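Local coordinates for 2-amino-4-hydroxy-6-hydroxymethyldihydropteridine pyrophosphokinase (Haemophilus influenzae, PDB 1CBK), which probably transfers pyrophosphate from ATP to 6-hydroxymethyl-7,8-dihydropterin, a step of folate biosynthesis, at residues T14-E17 / Q18-A22; Q75-E78 / N79-R83. All coordinates share one frame; numbering follows the deposited sequence.

Contact 1 (T14-E17 / Q18-A22)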
ATOM      1  N   THR A  14      17.346   2.255  18.513  1.00  5.84           N
ATOM      2  CA  THR A  14      16.539   1.739  19.608  1.00  7.28           C
ATOM      3  C   THR A  14      15.034   2.005  19.394  1.00  8.23           C
ATOM      4  O   THR A  14      14.432   2.841  20.066  1.00  9.08           O
ATOM      5  CB  THR A  14      17.049   2.282  20.982  1.00  7.46           C
ATOM      6  OG1 THR A  14      18.479   2.201  21.011  1.00  8.78           O
ATOM      7  CG2 THR A  14      16.506   1.448  22.125  1.00  5.63           C
ATOM      8  N   PRO A  15      14.410   1.247  18.471  1.00  7.85           N
ATOM      9  CA  PRO A  15      12.992   1.338  18.103  1.00  7.93           C
ATOM     10  C   PRO A  15      12.007   1.390  19.267  1.00  6.93           C
ATOM     11  O   PRO A  15      11.133   2.245  19.286  1.00  9.10           O
ATOM     12  CB  PRO A  15      12.775   0.095  17.237  1.00  8.91           C
ATOM     13  CG  PRO A  15      14.090  -0.091  16.568  1.00  7.84           C
ATOM     14  CD  PRO A  15      15.088   0.202  17.671  1.00  9.03           C
ATOM     15  N   VAL A  16      12.162   0.508  20.248  1.00  8.29           N
ATOM     16  CA  VAL A  16      11.260   0.498  21.408  1.00  8.03           C
ATOM     17  C   VAL A  16      11.305   1.846  22.152  1.00 10.24           C
ATOM     18  O   VAL A  16      10.266   2.356  22.566  1.00 11.01           O
ATOM     19  CB  VAL A  16      11.599  -0.664  22.373  1.00  8.62           C
ATOM     20  CG1 VAL A  16      10.739  -0.597  23.626  1.00 10.38           C
ATOM     21  CG2 VAL A  16      11.407  -2.006  21.681  1.00 11.31           C
ATOM     22  N   GLU A  17      12.503   2.414  22.316  1.00 10.13           N
ATOM     23  CA  GLU A  17      12.657   3.703  22.975  1.00  7.72           C
ATOM     24  C   GLU A  17      12.037   4.830  22.130  1.00  6.28           C
ATOM     25  O   GLU A  17      11.410   5.754  22.670  1.00  5.81           O
ATOM     26  CB  GLU A  17      14.140   3.969  23.248  1.00  9.82           C
ATOM     27  CG  GLU A  17      14.430   5.250  24.020  1.00 15.81           C
ATOM     28  CD  GLU A  17      15.922   5.439  24.294  1.00 22.80           C
ATOM     29  OE1 GLU A  17      16.623   5.955  23.415  1.00 22.99           O
ATOM     30  OE2 GLU A  17      16.414   5.044  25.364  1.00 22.25           O
ATOM     31  N   GLN A  18      12.235   4.785  20.817  1.00  3.91           N
ATOM     32  CA  GLN A  18      11.639   5.773  19.919  1.00  5.84           C
ATOM     33  C   GLN A  18      10.093   5.786  20.063  1.00  5.42           C
ATOM     34  O   GLN A  18       9.464   6.845  20.099  1.00  6.67           O
ATOM     35  CB  GLN A  18      12.002   5.458  18.460  1.00  6.97           C
ATOM     36  CG  GLN A  18      13.491   5.507  18.163  1.00  6.43           C
ATOM     37  CD  GLN A  18      14.021   6.914  17.962  1.00 10.89           C
ATOM     38  OE1 GLN A  18      13.261   7.872  17.821  1.00  9.94           O
ATOM     39  NE2 GLN A  18      15.353   7.041  17.912  1.00  8.87           N
ATOM     40  N   LEU A  19       9.490   4.605  20.125  1.00  6.65           N
ATOM     41  CA  LEU A  19       8.035   4.478  20.280  1.00  7.47           C
ATOM     42  C   LEU A  19       7.583   4.995  21.646  1.00  8.36           C
ATOM     43  O   LEU A  19       6.597   5.725  21.724  1.00  9.32           O
ATOM     44  CB  LEU A  19       7.571   3.031  20.050  1.00  3.78           C
ATOM     45  CG  LEU A  19       7.038   2.717  18.640  1.00  7.29           C
ATOM     46  CD1 LEU A  19       7.932   3.230  17.539  1.00  3.12           C
ATOM     47  CD2 LEU A  19       6.797   1.245  18.497  1.00  3.23           C
ATOM     48  N   HIS A  20       8.311   4.654  22.711  1.00  8.67           N
ATOM     49  CA  HIS A  20       7.940   5.154  24.050  1.00  9.28           C
ATOM     50  C   HIS A  20       8.045   6.680  24.087  1.00  8.83           C
ATOM     51  O   HIS A  20       7.153   7.365  24.597  1.00  9.21           O
ATOM     52  CB  HIS A  20       8.812   4.553  25.158  1.00  8.78           C
ATOM     53  CG  HIS A  20       8.480   3.130  25.488  1.00 10.47           C
ATOM     54  ND1 HIS A  20       7.191   2.694  25.676  1.00 16.48           N
ATOM     55  CD2 HIS A  20       9.279   2.059  25.706  1.00 13.53           C
ATOM     56  CE1 HIS A  20       7.203   1.408  26.002  1.00 17.60           C
ATOM     57  NE2 HIS A  20       8.459   1.003  26.026  1.00 14.08           N
ATOM     58  N   ALA A  21       9.099   7.226  23.495  1.00  8.85           N
ATOM     59  CA  ALA A  21       9.239   8.676  23.494  1.00  9.77           C
ATOM     60  C   ALA A  21       8.119   9.330  22.693  1.00 10.80           C
ATOM     61  O   ALA A  21       7.598  10.369  23.099  1.00  9.96           O
ATOM     62  CB  ALA A  21      10.605   9.093  22.938  1.00  6.11           C
ATOM     63  N   ALA A  22       7.748   8.736  21.555  1.00 10.61           N
ATOM     64  CA  ALA A  22       6.687   9.311  20.720  1.00  9.43           C
ATOM     65  C   ALA A  22       5.309   9.256  21.413  1.00  8.40           C
ATOM     66  O   ALA A  22       4.518  10.192  21.316  1.00  7.09           O
ATOM     67  CB  ALA A  22       6.649   8.625  19.362  1.00  6.71           C
TER
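Four successive i to i+4 backbone hydrogen bonds, from Gln18 N to Thr14 O through Ala21 N to Glu17 O, wind this segment into the first turns of helix 15-27. Their lengths hardly vary: Gln18 N lies 3.0 Å from Thr14 O and Ala21 N 2.9 Å from Glu17 O, with angles at hydrogen near 160°. Val16 and His20, one turn apart, lie side by side and point the same way. Val16 CG1, swung anti to its own nitrogen (chi1 175°), touches both His20 NE2 and His20 CD2, 3.7 Å from each. His20 CD2 also comes to 3.3 Å from Val16 O. The imidazole has a polar partner in the C-terminal carboxylate of Pro160, hydrogen-bonded to His20 NE2, and an aromatic neighbour in Phe40. Gln18 bends at chi2 (-80°); its CG passes 3.4 Å from Thr14 O, and its NE2 turns back to donate to Asn13 O. Leu19 is buried: its CB and CD1 rest against Pro15 O, at 3.7 Å and 3.8 Å, while its side chain reaches Ser10, Val55 and Phe40. Thr14 occupies the N-cap position, though its hydroxyl makes no capping bond. The arrangement is the opening of an amphipathic helix that covers the antiparallel sheet of the HPPK fold, following strand 2-10 after a short loop.

Contact 2 (Q75-E78 / N79-R83)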
ATOM      1  N   GLN A  75       4.161  15.895  13.176  1.00 11.15           N
ATOM      2  CA  GLN A  75       5.377  16.222  12.438  1.00 11.15           C
ATOM      3  C   GLN A  75       6.366  16.945  13.364  1.00 11.92           C
ATOM      4  O   GLN A  75       7.577  16.743  13.266  1.00 10.23           O
ATOM      5  CB  GLN A  75       5.059  17.049  11.185  1.00  9.90           C
ATOM      6  CG  GLN A  75       4.214  16.270  10.173  1.00 13.03           C
ATOM      7  CD  GLN A  75       3.925  17.035   8.895  1.00 13.56           C
ATOM      8  OE1 GLN A  75       3.970  16.471   7.806  1.00 20.02           O
ATOM      9  NE2 GLN A  75       3.621  18.304   9.017  1.00 10.83           N
ATOM     10  N   ARG A  76       5.834  17.765  14.269  1.00 12.65           N
ATOM     11  CA  ARG A  76       6.663  18.485  15.246  1.00 15.08           C
ATOM     12  C   ARG A  76       7.332  17.473  16.172  1.00 14.89           C
ATOM     13  O   ARG A  76       8.524  17.595  16.466  1.00 13.31           O
ATOM     14  CB  ARG A  76       5.810  19.445  16.051  1.00 16.96           C
ATOM     15  CG  ARG A  76       6.553  20.257  17.092  1.00 29.26           C
ATOM     16  CD  ARG A  76       5.610  21.270  17.708  1.00 37.84           C
ATOM     17  NE  ARG A  76       6.098  21.786  18.982  1.00 57.80           N
ATOM     18  CZ  ARG A  76       5.520  21.549  20.161  1.00 67.03           C
ATOM     19  NH1 ARG A  76       4.430  20.795  20.233  1.00 68.76           N
ATOM     20  NH2 ARG A  76       6.033  22.069  21.275  1.00 69.08           N
ATOM     21  N   ILE A  77       6.575  16.457  16.596  1.00 13.99           N
ATOM     22  CA  ILE A  77       7.115  15.424  17.458  1.00 12.47           C
ATOM     23  C   ILE A  77       8.226  14.668  16.726  1.00 14.64           C
ATOM     24  O   ILE A  77       9.270  14.393  17.314  1.00 14.99           O
ATOM     25  CB  ILE A  77       6.011  14.455  17.955  1.00 15.93           C
ATOM     26  CG1 ILE A  77       5.138  15.159  18.996  1.00 12.86           C
ATOM     27  CG2 ILE A  77       6.633  13.153  18.527  1.00 13.59           C
ATOM     28  CD1 ILE A  77       3.825  14.431  19.308  1.00 10.81           C
ATOM     29  N   GLU A  78       8.009  14.310  15.461  1.00 12.30           N
ATOM     30  CA  GLU A  78       9.037  13.606  14.679  1.00 12.79           C
ATOM     31  C   GLU A  78      10.305  14.484  14.559  1.00 12.73           C
ATOM     32  O   GLU A  78      11.431  14.003  14.728  1.00 11.98           O
ATOM     33  CB  GLU A  78       8.520  13.274  13.268  1.00 11.53           C
ATOM     34  CG  GLU A  78       7.399  12.245  13.202  1.00 12.76           C
ATOM     35  CD  GLU A  78       6.924  11.995  11.775  1.00  9.48           C
ATOM     36  OE1 GLU A  78       6.831  12.944  10.983  1.00 11.54           O
ATOM     37  OE2 GLU A  78       6.635  10.838  11.447  1.00 11.51           O
ATOM     38  N   ASN A  79      10.109  15.781  14.319  1.00 13.31           N
ATOM     39  CA  ASN A  79      11.229  16.713  14.179  1.00 15.65           C
ATOM     40  C   ASN A  79      12.031  16.888  15.473  1.00 16.28           C
ATOM     41  O   ASN A  79      13.260  16.786  15.482  1.00 16.89           O
ATOM     42  CB  ASN A  79      10.738  18.062  13.667  1.00 14.84           C
ATOM     43  CG  ASN A  79      10.368  18.025  12.188  1.00 23.16           C
ATOM     44  OD1 ASN A  79      11.029  17.352  11.395  1.00 31.72           O
ATOM     45  ND2 ASN A  79       9.319  18.760  11.808  1.00 23.45           N
ATOM     46  N   GLU A  80      11.324  17.089  16.577  1.00 16.78           N
ATOM     47  CA  GLU A  80      11.969  17.279  17.874  1.00 17.11           C
ATOM     48  C   GLU A  80      12.580  15.975  18.400  1.00 16.96           C
ATOM     49  O   GLU A  80      13.449  15.992  19.280  1.00 17.11           O
ATOM     50  CB  GLU A  80      10.975  17.908  18.863  1.00 17.33           C
ATOM     51  CG  GLU A  80      10.427  19.269  18.371  1.00 15.79           C
ATOM     52  CD  GLU A  80       9.642  20.039  19.428  1.00 19.54           C
ATOM     53  OE1 GLU A  80       9.223  19.434  20.426  1.00 16.11           O
ATOM     54  OE2 GLU A  80       9.437  21.261  19.254  1.00 21.64           O
ATOM     55  N   GLN A  81      12.159  14.843  17.829  1.00 14.13           N
ATOM     56  CA  GLN A  81      12.704  13.554  18.219  1.00 11.41           C
ATOM     57  C   GLN A  81      13.859  13.202  17.264  1.00 11.48           C
ATOM     58  O   GLN A  81      14.417  12.102  17.299  1.00 13.45           O
ATOM     59  CB  GLN A  81      11.610  12.462  18.222  1.00 12.89           C
ATOM     60  CG  GLN A  81      12.033  11.236  19.016  1.00 11.49           C
ATOM     61  CD  GLN A  81      10.907  10.279  19.336  1.00 16.86           C
ATOM     62  OE1 GLN A  81      11.025   9.070  19.119  1.00 13.66           O
ATOM     63  NE2 GLN A  81       9.832  10.798  19.910  1.00  8.86           N
ATOM     64  N   GLY A  82      14.227  14.159  16.418  1.00 11.80           N
ATOM     65  CA  GLY A  82      15.316  13.954  15.468  1.00 12.12           C
ATOM     66  C   GLY A  82      15.107  12.865  14.421  1.00 13.31           C
ATOM     67  O   GLY A  82      16.040  12.123  14.120  1.00 13.74           O
ATOM     68  N   ARG A  83      13.919  12.796  13.817  1.00 14.35           N
ATOM     69  CA  ARG A  83      13.633  11.764  12.800  1.00 14.06           C
ATOM     70  C   ARG A  83      14.623  11.723  11.642  1.00 13.38           C
ATOM     71  O   ARG A  83      14.823  12.706  10.948  1.00 15.51           O
ATOM     72  CB  ARG A  83      12.201  11.891  12.243  1.00 15.63           C
ATOM     73  CG  ARG A  83      11.898  10.926  11.089  1.00  7.63           C
ATOM     74  CD  ARG A  83      10.459  11.068  10.561  1.00 14.77           C
ATOM     75  NE  ARG A  83      10.146  10.060   9.537  1.00 15.22           N
ATOM     76  CZ  ARG A  83      10.427  10.193   8.241  1.00 18.55           C
ATOM     77  NH1 ARG A  83      11.005  11.300   7.784  1.00 15.27           N
ATOM     78  NH2 ARG A  83      10.122   9.227   7.391  1.00 16.79           N
TER
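Arg76 and Glu80 meet one helical turn apart, their guanidinium and carboxylate planes 68° apart. Glu80 OE1 lies over one face of the guanidinium, and the salt bridge runs from Arg76 NE to Glu80 OE2 at 3.4 Å. Arg76 places CG anti to its nitrogen (chi1 -180°) and stays extended to NE, so that its CG also passes 3.7 Å from Glu80 OE2. The guanidinium has a second acid, Glu73, bound through NH1, so its charge is probably shared by two carboxylates. The backbone bond of the same pair, from Glu80 N to Arg76 O, measures 2.8 Å. Helix 67-80 then ends in a Schellman motif: Arg83 N reaches back to Glu78 O at 2.9 Å, Gly82 N bonds to Asn79 O at 3.0 Å, and Gly82, with positive phi, is the C-prime residue. Gln81 N, at the same turn, makes only weak bonds to Ile77 O and Glu78 O. The reversal sets the extended chain of Arg83 beside Glu78, both pointing the same way with their charged planes 30° apart. Here it is carbon that touches, Arg83 CD standing 3.9 Å from Glu78 CD. Glu78 OE2 and Arg83 NE remain 4.1 Å apart, the oxygen well out of the guanidinium plane, which leaves at most a general attraction of charge, with no N-H pointing at the oxygen. Each polar end is engaged elsewhere: Glu78 OE2 accepts from Leu96 N, while Arg83 NH2 forms a salt bridge with Asp95.

Overall arrangement
Contacts 1 and 2 belong to two helices, 15-27 and 67-80, that pack against each other; the contact centres are about 12 Å apart. Gln81, just past the end of the second helix, lies against Ala21 and Ala22 of the first, and Ile77 adds Ala25 and Ile26 further along. Each contact has one residue near the pterin: the side chain of Leu19 in contact 1 is about 8 Å from the bound dihydropterin analogue, and that of Arg83 in contact 2 about 7 Å. Arg83 also comes within about 4 Å of a sulfate ion. Because its partner Asp95 is itself a pocket residue, the position of Arg83 is consistent with a second-shell role.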